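Local structure of flavin-dependent monooxygenase, oxygenase subunit HsaA (Mycobacterium tuberculosis, 3AFF) at residues 101-106 / 204-209; 121-126 / 138-143; 150-155 / 168-173; 291-296 / 327-332; 298-303 / 316-321. The protein probably hydroxylates the phenolic ring of the secosteroid 3-HSA ortho to its hydroxyl group during cholesterol breakdown, using reduced flavin and molecular oxygen. All coordinates share one frame; numbering follows the deposited sequence. Where two conformers were deposited one is given.

Contact 1: residues 101-106 / 204-209; sequences QRAQEE and RHRFLS
Ala103, on helix 101-108, comes closest to Arg206, their CA atoms 5.7 Å apart, where the chain passes from a short 3-10 turn at 204-205 into strand 207-209. The helix thus meets the lead-in to an edge of the sheet, and the CB of Ala103 rests against the carbonyl O of His205 at 3.4 Å. His205 contributes more buried surface than any other residue of the contact. Arg102 reaches over one face of its ring, CG lying 3.9 Å from the ring centroid in a CH-pi contact. The chi1 of 61° puts CG of His205 between its own backbone N and carbonyl carbon and directs the ring at the helix. Glu106 grips two partners with its two oxygens: His205 NE2 donates to OE1 at 2.9 Å, arriving from above the carboxylate plane, while Arg206 NE forms a salt bridge to OE2 at 2.7 Å, on the syn lone pair. That second bond is bent, 131° at the hydrogen. Both donors probably stabilise the carboxylate as an anion. Arg206 NH1 also bonds to Leu170 O, and Trp150 of strand 150-159 lies against both Glu106 and Arg206, so helix 101-108 is tied to the edge of the beta-sheet domain beside strand 162-172.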
# COMPACT_ATOMS: atom_id res chain seq x y z
N GLN A 101 5.56 -49.54 30.97
CA GLN A 101 4.51 -50.15 31.80
C GLN A 101 4.98 -50.30 33.26
O GLN A 101 4.21 -50.09 34.22
CB GLN A 101 4.19 -51.51 31.19
CG GLN A 101 3.08 -52.31 31.90
CD GLN A 101 1.73 -51.62 31.85
OE1 GLN A 101 1.46 -50.88 30.90
NE2 GLN A 101 0.86 -51.90 32.83
N ARG A 102 6.26 -50.66 33.47
CA ARG A 102 6.73 -50.80 34.88
C ARG A 102 6.63 -49.50 35.72
O ARG A 102 6.33 -49.55 36.91
CB ARG A 102 8.14 -51.36 34.91
CG ARG A 102 8.65 -51.70 36.29
CD ARG A 102 9.84 -52.76 36.31
NE ARG A 102 10.97 -52.43 35.43
CZ ARG A 102 11.22 -53.09 34.30
NH1 ARG A 102 10.40 -54.11 33.97
NH2 ARG A 102 12.25 -52.73 33.51
N ALA A 103 6.89 -48.35 35.08
CA ALA A 103 6.79 -47.07 35.77
C ALA A 103 5.33 -46.79 36.09
O ALA A 103 5.01 -46.33 37.21
CB ALA A 103 7.35 -45.96 34.88
N GLN A 104 4.45 -47.01 35.10
CA GLN A 104 3.00 -46.80 35.29
C GLN A 104 2.49 -47.67 36.45
O GLN A 104 1.78 -47.23 37.31
CB GLN A 104 2.25 -47.17 34.00
CG GLN A 104 2.48 -46.24 32.83
CD GLN A 104 1.75 -46.75 31.62
OE1 GLN A 104 0.52 -46.88 31.64
NE2 GLN A 104 2.47 -47.02 30.56
N GLU A 105 2.94 -48.93 36.45
CA GLU A 105 2.60 -49.92 37.54
C GLU A 105 3.02 -49.42 38.91
O GLU A 105 2.18 -49.45 39.87
CB GLU A 105 3.17 -51.31 37.21
CG GLU A 105 3.03 -52.34 38.37
CD GLU A 105 1.57 -52.84 38.52
OE1 GLU A 105 0.83 -52.82 37.50
OE2 GLU A 105 1.19 -53.28 39.64
N GLU A 106 4.24 -48.85 39.02
CA GLU A 106 4.66 -48.25 40.28
C GLU A 106 3.78 -47.10 40.82
O GLU A 106 3.55 -46.95 42.04
CB GLU A 106 6.15 -47.83 40.22
CG GLU A 106 7.08 -49.03 40.01
CD GLU A 106 8.53 -48.64 39.79
OE1 GLU A 106 9.43 -49.52 39.84
OE2 GLU A 106 8.79 -47.47 39.61
N ARG A 204 16.28 -46.94 35.17
CA ARG A 204 16.04 -46.63 33.75
C ARG A 204 14.58 -46.57 33.27
O ARG A 204 14.25 -45.77 32.36
CB ARG A 204 16.91 -47.51 32.82
CG ARG A 204 18.41 -47.03 32.85
CD ARG A 204 19.21 -47.56 31.73
NE ARG A 204 19.30 -49.03 31.77
CZ ARG A 204 20.33 -49.67 32.34
NH1 ARG A 204 21.30 -48.97 32.92
NH2 ARG A 204 20.39 -50.97 32.31
N HIS A 205 13.71 -47.37 33.86
CA HIS A 205 12.34 -47.40 33.44
C HIS A 205 11.61 -46.17 33.96
O HIS A 205 10.46 -45.92 33.55
CB HIS A 205 11.60 -48.72 33.84
CG HIS A 205 11.53 -48.93 35.32
ND1 HIS A 205 12.58 -49.45 36.05
CD2 HIS A 205 10.57 -48.64 36.22
CE1 HIS A 205 12.27 -49.49 37.33
NE2 HIS A 205 11.05 -48.99 37.46
N ARG A 206 12.27 -45.38 34.83
CA ARG A 206 11.65 -44.15 35.27
C ARG A 206 12.30 -42.87 34.71
O ARG A 206 12.21 -41.82 35.29
CB ARG A 206 11.48 -44.13 36.79
CG ARG A 206 10.37 -45.05 37.32
CD ARG A 206 9.88 -44.66 38.71
NE ARG A 206 10.59 -45.41 39.75
CZ ARG A 206 11.44 -44.89 40.65
NH1 ARG A 206 11.71 -43.57 40.66
NH2 ARG A 206 12.09 -45.69 41.52
N PHE A 207 12.90 -42.98 33.56
CA PHE A 207 13.30 -41.84 32.77
C PHE A 207 12.67 -42.03 31.41
O PHE A 207 12.79 -43.12 30.87
CB PHE A 207 14.81 -41.85 32.53
CG PHE A 207 15.29 -40.85 31.49
CD1 PHE A 207 15.38 -39.47 31.80
CD2 PHE A 207 15.77 -41.27 30.25
CE1 PHE A 207 15.84 -38.52 30.88
CE2 PHE A 207 16.23 -40.33 29.30
CZ PHE A 207 16.30 -38.96 29.64
N LEU A 208 12.14 -40.94 30.80
CA LEU A 208 11.61 -41.02 29.45
C LEU A 208 12.20 -39.85 28.65
O LEU A 208 12.02 -38.67 29.04
CB LEU A 208 10.06 -40.95 29.45
CG LEU A 208 9.44 -40.82 28.05
CD1 LEU A 208 9.75 -42.06 27.25
CD2 LEU A 208 7.94 -40.58 28.10
N SER A 209 12.91 -40.19 27.57
CA SER A 209 13.59 -39.24 26.70
C SER A 209 12.59 -38.47 25.81
O SER A 209 11.57 -39.03 25.36
CB SER A 209 14.54 -40.06 25.85
OG SER A 209 15.23 -39.29 24.89

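Contact 2: residues 121-126 / 138-143; sequences APMGAG and SWNWSS
Met123 and Trp139 meet at the open end of the beta hairpin formed by strands 124-129 and 132-142, whose second strand runs into Trp141, Ser142 and Ser143, assigned to FMN binding by similarity. The backbones join through Ser138 N, which donates to Met123 O at 3.1 Å and 162°. Met123 lays its CB over the five-membered ring of Trp139, 3.9 Å from the centroid, a CH-pi contact; its sulfur stands obliquely to the same ring. CA of Gly124 approaches CZ2 of Trp139 to 3.3 Å, so the main chain lies directly against the indole there. Farther along, Asn140 N points almost straight at Met123 SD, a weak hydrogen bond of 3.5 Å. Trp139 NE1 is bonded to Gly154 O of the adjoining strand, and Arg162 of a second subunit packs on Met123 and Ser138. Chemically, the two segments share one ordinary N-H...O bond and one weak N-H...S bond, alongside the CH-pi and Met-aromatic contacts of Met123 with the indole.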
# COMPACT_ATOMS: atom_id res chain seq x y z
N ALA A 121 11.53 -27.81 33.29
CA ALA A 121 12.68 -26.92 33.05
C ALA A 121 13.96 -27.58 33.53
O ALA A 121 13.96 -28.24 34.53
CB ALA A 121 12.46 -25.57 33.83
N PRO A 122 15.06 -27.42 32.80
CA PRO A 122 16.23 -28.18 33.16
C PRO A 122 16.93 -27.58 34.42
O PRO A 122 17.84 -26.79 34.28
CB PRO A 122 17.14 -27.99 31.93
CG PRO A 122 16.79 -26.64 31.43
CD PRO A 122 15.30 -26.53 31.64
N MET A 123 16.51 -27.91 35.64
CA MET A 123 17.13 -27.27 36.80
C MET A 123 17.92 -28.33 37.62
O MET A 123 17.99 -28.23 38.84
CB MET A 123 16.04 -26.57 37.64
CG MET A 123 15.30 -25.46 36.87
SD MET A 123 14.07 -24.51 37.75
CE MET A 123 12.67 -25.19 36.94
N GLY A 124 18.40 -29.38 36.95
CA GLY A 124 19.02 -30.53 37.60
C GLY A 124 19.48 -31.44 36.48
O GLY A 124 19.22 -31.14 35.32
N ALA A 125 20.10 -32.57 36.85
CA ALA A 125 20.54 -33.53 35.88
C ALA A 125 20.51 -34.95 36.50
O ALA A 125 20.37 -35.09 37.70
CB ALA A 125 21.97 -33.15 35.40
N GLY A 126 20.65 -35.97 35.65
CA GLY A 126 20.73 -37.34 36.08
C GLY A 126 22.10 -37.84 35.60
O GLY A 126 22.38 -37.74 34.45
N SER A 138 17.22 -28.69 41.79
CA SER A 138 16.28 -27.91 42.58
C SER A 138 15.34 -27.22 41.58
O SER A 138 15.75 -26.27 40.90
CB SER A 138 17.01 -26.87 43.47
OG SER A 138 16.02 -26.16 44.22
N TRP A 139 14.10 -27.69 41.51
CA TRP A 139 13.20 -27.35 40.39
C TRP A 139 12.01 -26.55 40.89
O TRP A 139 11.26 -27.04 41.72
CB TRP A 139 12.65 -28.65 39.82
CG TRP A 139 13.52 -29.35 38.82
CD1 TRP A 139 13.51 -29.18 37.48
CD2 TRP A 139 14.48 -30.38 39.07
NE1 TRP A 139 14.42 -30.00 36.86
CE2 TRP A 139 15.02 -30.76 37.83
CE3 TRP A 139 14.95 -31.00 40.24
CZ2 TRP A 139 15.98 -31.75 37.71
CZ3 TRP A 139 15.92 -31.96 40.12
CH2 TRP A 139 16.42 -32.34 38.87
N ASN A 140 11.81 -25.35 40.35
CA ASN A 140 10.74 -24.47 40.81
C ASN A 140 9.46 -24.58 39.98
O ASN A 140 9.40 -25.31 39.00
CB ASN A 140 11.24 -23.00 40.81
CG ASN A 140 11.50 -22.46 39.41
OD1 ASN A 140 11.12 -23.08 38.39
ND2 ASN A 140 12.12 -21.29 39.33
N TRP A 141 8.44 -23.84 40.39
CA TRP A 141 7.21 -23.73 39.60
C TRP A 141 6.51 -25.06 39.39
O TRP A 141 5.98 -25.31 38.29
CB TRP A 141 7.51 -23.13 38.23
CG TRP A 141 7.18 -21.68 38.05
CD1 TRP A 141 8.06 -20.62 38.11
CD2 TRP A 141 5.90 -21.12 37.70
NE1 TRP A 141 7.39 -19.44 37.86
CE2 TRP A 141 6.06 -19.72 37.60
CE3 TRP A 141 4.61 -21.68 37.48
CZ2 TRP A 141 5.00 -18.86 37.29
CZ3 TRP A 141 3.53 -20.83 37.20
CH2 TRP A 141 3.74 -19.42 37.09
N SER A 142 6.47 -25.90 40.42
CA SER A 142 5.79 -27.19 40.24
C SER A 142 4.35 -27.04 40.67
O SER A 142 4.01 -27.29 41.79
CB SER A 142 6.53 -28.34 40.92
OG SER A 142 5.84 -29.57 40.70
N SER A 143 3.48 -26.61 39.73
CA SER A 143 2.07 -26.35 40.03
C SER A 143 1.32 -27.57 40.60
O SER A 143 1.43 -28.72 40.07
CB SER A 143 1.37 -25.78 38.78
OG SER A 143 2.00 -24.57 38.34

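Contact 3: residues 150-155 / 168-173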
# COMPACT_ATOMS: atom_id res chain seq x y z
N TRP A 150 4.07 -38.24 43.39
CA TRP A 150 5.19 -38.48 42.51
C TRP A 150 5.39 -37.17 41.70
O TRP A 150 4.47 -36.33 41.63
CB TRP A 150 4.79 -39.53 41.49
CG TRP A 150 4.70 -40.98 41.99
CD1 TRP A 150 3.62 -41.59 42.61
CD2 TRP A 150 5.71 -41.99 41.83
NE1 TRP A 150 3.94 -42.90 42.88
CE2 TRP A 150 5.21 -43.17 42.43
CE3 TRP A 150 6.99 -42.01 41.26
CZ2 TRP A 150 5.94 -44.39 42.45
CZ3 TRP A 150 7.72 -43.20 41.29
CH2 TRP A 150 7.18 -44.40 41.86
N THR A 151 6.55 -37.03 41.06
CA THR A 151 6.80 -35.88 40.23
C THR A 151 7.65 -36.25 39.04
O THR A 151 8.50 -37.14 39.12
CB THR A 151 7.51 -34.72 41.04
OG1 THR A 151 7.29 -33.51 40.35
CG2 THR A 151 9.08 -34.96 41.26
N PHE A 152 7.48 -35.49 37.96
CA PHE A 152 8.50 -35.42 36.89
C PHE A 152 9.47 -34.26 37.11
O PHE A 152 9.06 -33.21 37.52
CB PHE A 152 7.86 -35.18 35.52
CG PHE A 152 6.84 -36.24 35.11
CD1 PHE A 152 7.19 -37.59 35.07
CD2 PHE A 152 5.56 -35.86 34.73
CE1 PHE A 152 6.27 -38.58 34.62
CE2 PHE A 152 4.62 -36.87 34.31
CZ PHE A 152 4.99 -38.19 34.24
N VAL A 153 10.74 -34.45 36.80
CA VAL A 153 11.68 -33.32 36.80
C VAL A 153 12.43 -33.51 35.50
O VAL A 153 12.76 -34.64 35.11
CB VAL A 153 12.71 -33.34 38.05
CG1 VAL A 153 11.99 -32.93 39.30
CG2 VAL A 153 13.39 -34.69 38.19
N GLY A 154 12.69 -32.41 34.82
CA GLY A 154 13.39 -32.45 33.58
C GLY A 154 14.87 -32.10 33.65
O GLY A 154 15.27 -31.32 34.48
N GLY A 155 15.64 -32.67 32.73
CA GLY A 155 17.04 -32.39 32.64
C GLY A 155 17.74 -33.37 31.73
O GLY A 155 17.13 -34.35 31.25
N SER A 168 12.53 -36.63 31.12
CA SER A 168 11.90 -36.48 32.43
C SER A 168 12.19 -37.73 33.27
O SER A 168 12.06 -38.88 32.79
CB SER A 168 10.37 -36.29 32.33
OG SER A 168 9.98 -35.56 31.17
N PHE A 169 12.55 -37.47 34.53
CA PHE A 169 12.79 -38.45 35.56
C PHE A 169 11.57 -38.43 36.42
O PHE A 169 11.12 -37.36 36.86
CB PHE A 169 14.05 -38.05 36.41
CG PHE A 169 15.30 -37.94 35.60
CD1 PHE A 169 16.11 -39.04 35.40
CD2 PHE A 169 15.65 -36.71 35.01
CE1 PHE A 169 17.30 -38.95 34.64
CE2 PHE A 169 16.81 -36.59 34.22
CZ PHE A 169 17.68 -37.72 34.06
N LEU A 170 11.02 -39.62 36.66
CA LEU A 170 9.82 -39.82 37.53
C LEU A 170 10.24 -40.23 38.94
O LEU A 170 10.94 -41.22 39.09
CB LEU A 170 8.92 -40.93 36.95
CG LEU A 170 7.68 -41.36 37.73
CD1 LEU A 170 6.65 -40.17 37.91
CD2 LEU A 170 7.11 -42.47 36.95
N ILE A 171 9.85 -39.51 39.97
CA ILE A 171 10.50 -39.73 41.28
C ILE A 171 9.39 -39.68 42.30
O ILE A 171 8.53 -38.80 42.18
CB ILE A 171 11.52 -38.61 41.59
CG1 ILE A 171 12.70 -38.67 40.60
CG2 ILE A 171 12.08 -38.76 42.96
CD1 ILE A 171 13.83 -37.64 40.89
N PRO A 172 9.39 -40.62 43.27
CA PRO A 172 8.35 -40.61 44.30
C PRO A 172 8.55 -39.55 45.40
O PRO A 172 9.68 -39.16 45.69
CB PRO A 172 8.39 -42.02 44.90
CG PRO A 172 9.81 -42.46 44.69
CD PRO A 172 10.29 -41.80 43.41
N ARG A 173 7.43 -39.15 46.00
CA ARG A 173 7.37 -38.11 47.03
C ARG A 173 8.31 -38.29 48.25
O ARG A 173 8.86 -37.31 48.78
CB ARG A 173 5.90 -37.88 47.42
CG ARG A 173 5.68 -36.81 48.50
CD ARG A 173 5.52 -35.43 47.94
NE ARG A 173 6.14 -34.47 48.87
CZ ARG A 173 5.50 -33.78 49.81
NH1 ARG A 173 4.15 -33.85 49.96
NH2 ARG A 173 6.24 -32.98 50.57
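Trp150 and Pro172 pair at one end of an antiparallel beta hairpin, strands 150-159 and 162-172, in the beta-sheet domain that follows the N-terminal helices in the acyl-CoA dehydrogenase fold. Their neighbours Thr151 and Ile171 exchange two backbone hydrogen bonds, as do Val153 and Phe169, all four 2.9 Å between N and O; the bond from Phe169 N to Val153 O is nearly straight at 174°. Trp150, Phe152, Leu170 and Pro172 project from one face of the sheet. There, the Phe152 ring meets Leu170, CE1 to CD1 at 3.7 Å, while CG of Leu170 lies 3.7 Å from CE3 of Trp150, so the leucine sits between the two aromatic side chains. On the other face CG2 of Val153 touches CB of Phe169 at 3.9 Å and the end of Ile171.

Outside this shell, helix 101-108 lays Ala103 and Val107 on Leu170, and helix 80-96 covers Phe152 and Leu170. Thr151 OG1 is bonded to Ser117 OG, and Phe152 adjoins Tyr120, an FMN-binding residue by similarity. Thus the face with Phe152 looks toward the N-terminal helices, and the opposite face, with Val153 and Ile171, toward strand 193-198. At the Trp150-Pro172 end, CB of Pro172 stands over the six-membered ring of Trp150, 3.8 Å from its centroid and only 8° off the ring normal.

Contact 4: residues 291-296 / 327-332; sequences DAAWRQ and VRATGR
Ala293 and Ala329 bring two antiparallel helices of the C-terminal acyl-CoA dehydrogenase domain close together. The axes of segments 291-296 and 327-332 approach to 8.6 Å with 159° between their directions, and the CA atoms of this pair are only 4.3 Å apart. Small side chains make such closeness possible: CB of Ala293 lies 3.4 Å from the carbonyl O of Ala329, and the two CB atoms are 4.1 Å apart. Here the backbones themselves nearly meet.

Longer side chains bridge the more open flank, where the exposed Arg328 faces solvent and contacts are looser. Gln296, with CG anti to its backbone N (chi1 179°) and the chain extended beyond, reaches across to the other helix. Its OE1 stops 3.8 Å from CB of Arg328; the contact buries this oxygen, which has no polar partner in the model. The two side chains cross at about a right angle, while the guanidinium of Arg328 leads away from the contact. Arg332 bends back at chi3 (93°) and places NH2 3.3 Å from CB of Ala292, the methyl sitting at the edge of the guanidinium. The same NH2 also has a long, weak ion pair with Asp289.

Behind the pair, helix 233-259 packs on Trp294 and Thr330, and helix 354-370 brings Arg366 against Val327 and Thr330, the four helices forming the C-terminal helical bundle of the acyl-CoA dehydrogenase fold.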
# COMPACT_ATOMS: atom_id res chain seq x y z
N ASP A 291 -13.44 -15.48 21.92
CA ASP A 291 -13.98 -16.67 21.27
C ASP A 291 -13.17 -17.06 20.04
O ASP A 291 -13.00 -18.25 19.78
CB ASP A 291 -15.49 -16.59 20.98
CG ASP A 291 -16.22 -17.95 21.22
OD1 ASP A 291 -16.39 -18.37 22.39
OD2 ASP A 291 -16.64 -18.60 20.23
N ALA A 292 -12.63 -16.08 19.28
CA ALA A 292 -11.74 -16.41 18.14
C ALA A 292 -10.42 -17.07 18.61
O ALA A 292 -9.93 -17.98 17.96
CB ALA A 292 -11.44 -15.18 17.24
N ALA A 293 -9.86 -16.61 19.73
CA ALA A 293 -8.60 -17.14 20.29
C ALA A 293 -8.85 -18.61 20.68
O ALA A 293 -8.03 -19.50 20.38
CB ALA A 293 -8.17 -16.32 21.54
N TRP A 294 -9.98 -18.86 21.33
CA TRP A 294 -10.38 -20.22 21.67
C TRP A 294 -10.59 -21.17 20.46
O TRP A 294 -10.00 -22.28 20.44
CB TRP A 294 -11.57 -20.27 22.64
CG TRP A 294 -11.96 -21.73 22.93
CD1 TRP A 294 -13.02 -22.43 22.37
CD2 TRP A 294 -11.22 -22.69 23.75
NE1 TRP A 294 -13.02 -23.76 22.85
CE2 TRP A 294 -11.93 -23.94 23.69
CE3 TRP A 294 -10.07 -22.60 24.56
CZ2 TRP A 294 -11.54 -25.08 24.43
CZ3 TRP A 294 -9.65 -23.78 25.29
CH2 TRP A 294 -10.39 -24.98 25.20
N ARG A 295 -11.42 -20.78 19.49
CA ARG A 295 -11.63 -21.62 18.29
C ARG A 295 -10.30 -21.97 17.66
O ARG A 295 -10.10 -23.08 17.22
CB ARG A 295 -12.38 -20.87 17.19
CG ARG A 295 -13.86 -20.56 17.39
CD ARG A 295 -14.36 -19.76 16.12
NE ARG A 295 -14.87 -18.45 16.52
CZ ARG A 295 -16.03 -18.28 17.18
NH1 ARG A 295 -16.81 -19.33 17.47
NH2 ARG A 295 -16.40 -17.07 17.54
N GLN A 296 -9.43 -20.97 17.54
CA GLN A 296 -8.11 -21.16 16.96
C GLN A 296 -7.26 -22.19 17.77
O GLN A 296 -6.76 -23.18 17.18
CB GLN A 296 -7.42 -19.79 16.87
CG GLN A 296 -5.99 -19.75 16.30
CD GLN A 296 -5.38 -18.31 16.41
OE1 GLN A 296 -5.43 -17.64 17.48
NE2 GLN A 296 -4.87 -17.80 15.26
N VAL A 327 1.02 -18.28 21.14
CA VAL A 327 1.10 -16.84 21.40
C VAL A 327 -0.06 -16.02 20.84
O VAL A 327 -0.45 -15.06 21.48
CB VAL A 327 2.47 -16.15 21.00
CG1 VAL A 327 3.58 -16.81 21.76
CG2 VAL A 327 2.70 -16.27 19.55
N ARG A 328 -0.61 -16.37 19.68
CA ARG A 328 -1.69 -15.55 19.14
C ARG A 328 -2.92 -15.65 20.08
O ARG A 328 -3.50 -14.63 20.44
CB ARG A 328 -2.07 -15.98 17.73
CG ARG A 328 -0.88 -15.98 16.76
CD ARG A 328 -1.29 -15.88 15.26
NE ARG A 328 -0.07 -15.68 14.43
CZ ARG A 328 0.07 -16.10 13.16
NH1 ARG A 328 -0.94 -16.72 12.55
NH2 ARG A 328 1.20 -15.90 12.47
N ALA A 329 -3.27 -16.87 20.49
CA ALA A 329 -4.44 -17.07 21.33
C ALA A 329 -4.30 -16.37 22.67
O ALA A 329 -5.19 -15.65 23.10
CB ALA A 329 -4.68 -18.53 21.54
N THR A 330 -3.17 -16.59 23.32
CA THR A 330 -2.94 -16.11 24.62
C THR A 330 -2.75 -14.58 24.57
O THR A 330 -3.24 -13.85 25.43
CB THR A 330 -1.76 -16.91 25.24
OG1 THR A 330 -2.14 -18.27 25.52
CG2 THR A 330 -1.34 -16.31 26.55
N GLY A 331 -2.02 -14.09 23.56
CA GLY A 331 -1.92 -12.62 23.30
C GLY A 331 -3.22 -11.84 23.11
O GLY A 331 -3.43 -10.77 23.74
N ARG A 332 -4.10 -12.37 22.26
CA ARG A 332 -5.44 -11.80 22.03
C ARG A 332 -6.27 -11.78 23.32
O ARG A 332 -6.94 -10.78 23.63
CB ARG A 332 -6.22 -12.61 21.00
CG ARG A 332 -5.74 -12.50 19.56
CD ARG A 332 -6.32 -13.75 18.77
NE ARG A 332 -7.62 -13.66 18.04
CZ ARG A 332 -8.14 -12.58 17.40
NH1 ARG A 332 -7.52 -11.39 17.38
NH2 ARG A 332 -9.32 -12.70 16.77

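Contact 5: residues 298-303 / 316-321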
# COMPACT_ATOMS: atom_id res chain seq x y z
N ILE A 298 -8.15 -24.59 20.15
CA ILE A 298 -8.77 -25.90 20.27
C ILE A 298 -8.91 -26.51 18.89
O ILE A 298 -8.94 -27.73 18.72
CB ILE A 298 -10.13 -25.75 21.00
CG1 ILE A 298 -10.52 -27.05 21.70
CG2 ILE A 298 -11.26 -25.14 20.04
CD1 ILE A 298 -9.49 -27.61 22.62
N GLY A 299 -8.98 -25.63 17.87
CA GLY A 299 -8.96 -26.07 16.49
C GLY A 299 -7.76 -26.88 16.06
O GLY A 299 -7.90 -27.83 15.28
N ASN A 300 -6.55 -26.46 16.46
CA ASN A 300 -5.36 -27.22 16.12
C ASN A 300 -5.33 -28.57 16.84
O ASN A 300 -4.87 -29.54 16.29
CB ASN A 300 -4.14 -26.38 16.54
CG ASN A 300 -4.08 -25.10 15.77
OD1 ASN A 300 -3.83 -24.01 16.30
ND2 ASN A 300 -4.30 -25.23 14.51
N VAL A 301 -5.85 -28.60 18.07
CA VAL A 301 -5.93 -29.87 18.84
C VAL A 301 -6.88 -30.87 18.12
O VAL A 301 -6.51 -31.97 17.81
CB VAL A 301 -6.43 -29.59 20.30
CG1 VAL A 301 -6.68 -30.91 21.05
CG2 VAL A 301 -5.41 -28.69 21.02
N SER A 302 -8.10 -30.43 17.80
CA SER A 302 -9.07 -31.20 16.99
C SER A 302 -8.55 -31.69 15.64
O SER A 302 -8.75 -32.82 15.27
CB SER A 302 -10.28 -30.31 16.74
OG SER A 302 -10.88 -30.15 17.99
N ASP A 303 -7.86 -30.83 14.90
CA ASP A 303 -7.30 -31.25 13.61
C ASP A 303 -6.27 -32.37 13.72
O ASP A 303 -6.20 -33.27 12.87
CB ASP A 303 -6.67 -30.06 12.86
CG ASP A 303 -7.69 -28.99 12.41
OD1 ASP A 303 -8.90 -29.19 12.56
OD2 ASP A 303 -7.26 -27.91 11.88
N PHE A 316 4.19 -31.82 9.74
CA PHE A 316 4.98 -30.81 10.43
C PHE A 316 4.28 -29.44 10.34
O PHE A 316 4.24 -28.72 11.34
CB PHE A 316 6.42 -30.75 9.90
CG PHE A 316 7.21 -29.59 10.46
CD1 PHE A 316 7.79 -29.67 11.73
CD2 PHE A 316 7.27 -28.39 9.78
CE1 PHE A 316 8.49 -28.58 12.28
CE2 PHE A 316 7.98 -27.29 10.33
CZ PHE A 316 8.58 -27.41 11.60
N GLU A 317 3.72 -29.09 9.18
CA GLU A 317 3.10 -27.76 9.01
C GLU A 317 1.96 -27.53 9.99
O GLU A 317 1.78 -26.40 10.43
CB GLU A 317 2.60 -27.54 7.58
CG GLU A 317 1.81 -28.79 7.06
CD GLU A 317 0.41 -28.48 6.39
OE1 GLU A 317 -0.66 -29.00 6.91
OE2 GLU A 317 0.41 -27.74 5.34
N LEU A 318 1.24 -28.60 10.38
CA LEU A 318 0.16 -28.46 11.36
C LEU A 318 0.70 -28.20 12.78
O LEU A 318 0.17 -27.34 13.53
CB LEU A 318 -0.76 -29.69 11.32
CG LEU A 318 -1.91 -29.77 12.33
CD1 LEU A 318 -2.75 -28.47 12.41
CD2 LEU A 318 -2.84 -30.96 12.07
N ARG A 319 1.71 -28.98 13.19
CA ARG A 319 2.33 -28.74 14.51
C ARG A 319 2.92 -27.32 14.56
O ARG A 319 2.77 -26.60 15.56
CB ARG A 319 3.42 -29.80 14.77
CG ARG A 319 2.89 -31.25 15.09
CD ARG A 319 3.97 -32.35 14.75
NE ARG A 319 5.19 -31.86 15.26
CZ ARG A 319 6.40 -31.94 14.72
NH1 ARG A 319 6.70 -32.69 13.69
NH2 ARG A 319 7.34 -31.29 15.33
N ALA A 320 3.58 -26.93 13.48
CA ALA A 320 4.08 -25.53 13.34
C ALA A 320 3.03 -24.41 13.49
O ALA A 320 3.20 -23.47 14.27
CB ALA A 320 4.84 -25.39 12.02
N ARG A 321 1.91 -24.50 12.77
CA ARG A 321 0.74 -23.62 13.02
C ARG A 321 0.31 -23.63 14.49
O ARG A 321 -0.05 -22.61 15.06
CB ARG A 321 -0.48 -24.09 12.23
CG ARG A 321 -0.53 -23.71 10.79
CD ARG A 321 -2.01 -23.64 10.21
NE ARG A 321 -2.89 -24.81 10.36
CZ ARG A 321 -3.82 -24.90 11.32
NH1 ARG A 321 -3.90 -23.89 12.18
NH2 ARG A 321 -4.67 -25.96 11.44
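Asp303 and Arg321 supply the charged interaction: OD2 of the aspartate forms a salt bridge to NH2 of the arginine at 3.3 Å. The carboxylate oxygen comes in at the edge of the guanidinium, in its plane, although the two flat groups are turned 68° against each other. The chain of Arg321, already directed at helix 286-309, bends at chi3 to bring NH2 to the carboxylate.

The polar contact is made by Asn300, whose amide also lies against the Arg321 guanidinium. Asp325 stands nearby, with a long, weak ion pair to Arg321 NH1, and would probably add negative charge to the arginine's surroundings.

Both segments belong to an antiparallel helical hairpin in the C-terminal acyl-CoA dehydrogenase domain, made of helix 286-309 and helix 316-342, joined by a short loop. The axes of the two segments lie 10.1 Å apart at 157°, and even the nearest CA atoms, of Asn300 and Leu318, are separated by 7.4 Å, leaving side chains to span the interval.

Apolar contact comes from Leu318. With CG anti to the backbone N (chi1 177°), its branches turn to the first helix: CD2 meets CB of Asp303 at 4.0 Å, and Glu304 and Leu307 of the same helix continue the packing along the leucine.

Overall arrangement
Contacts 1, 2 and 3 belong to the beta-sheet domain and the helix beside it, whereas contacts 4 and 5 lie in the C-terminal helices. Contact 3 is central to the first group: its centre is about 10 Å from that of contact 1 and about 9 Å from that of contact 2, and backbone bonds between Arg206 and Leu170 and between Leu208 and Ser168 join it to contact 1. Contact 2 carries FMN-binding residues assigned by similarity, and contact 3 lies beside Tyr120, another such residue, and beside Ser142 of contact 2. Contacts 4 and 5, about 13 Å apart between centres, follow each other along the same two helices; contact 4 is about 29 Å from contact 2 between centres.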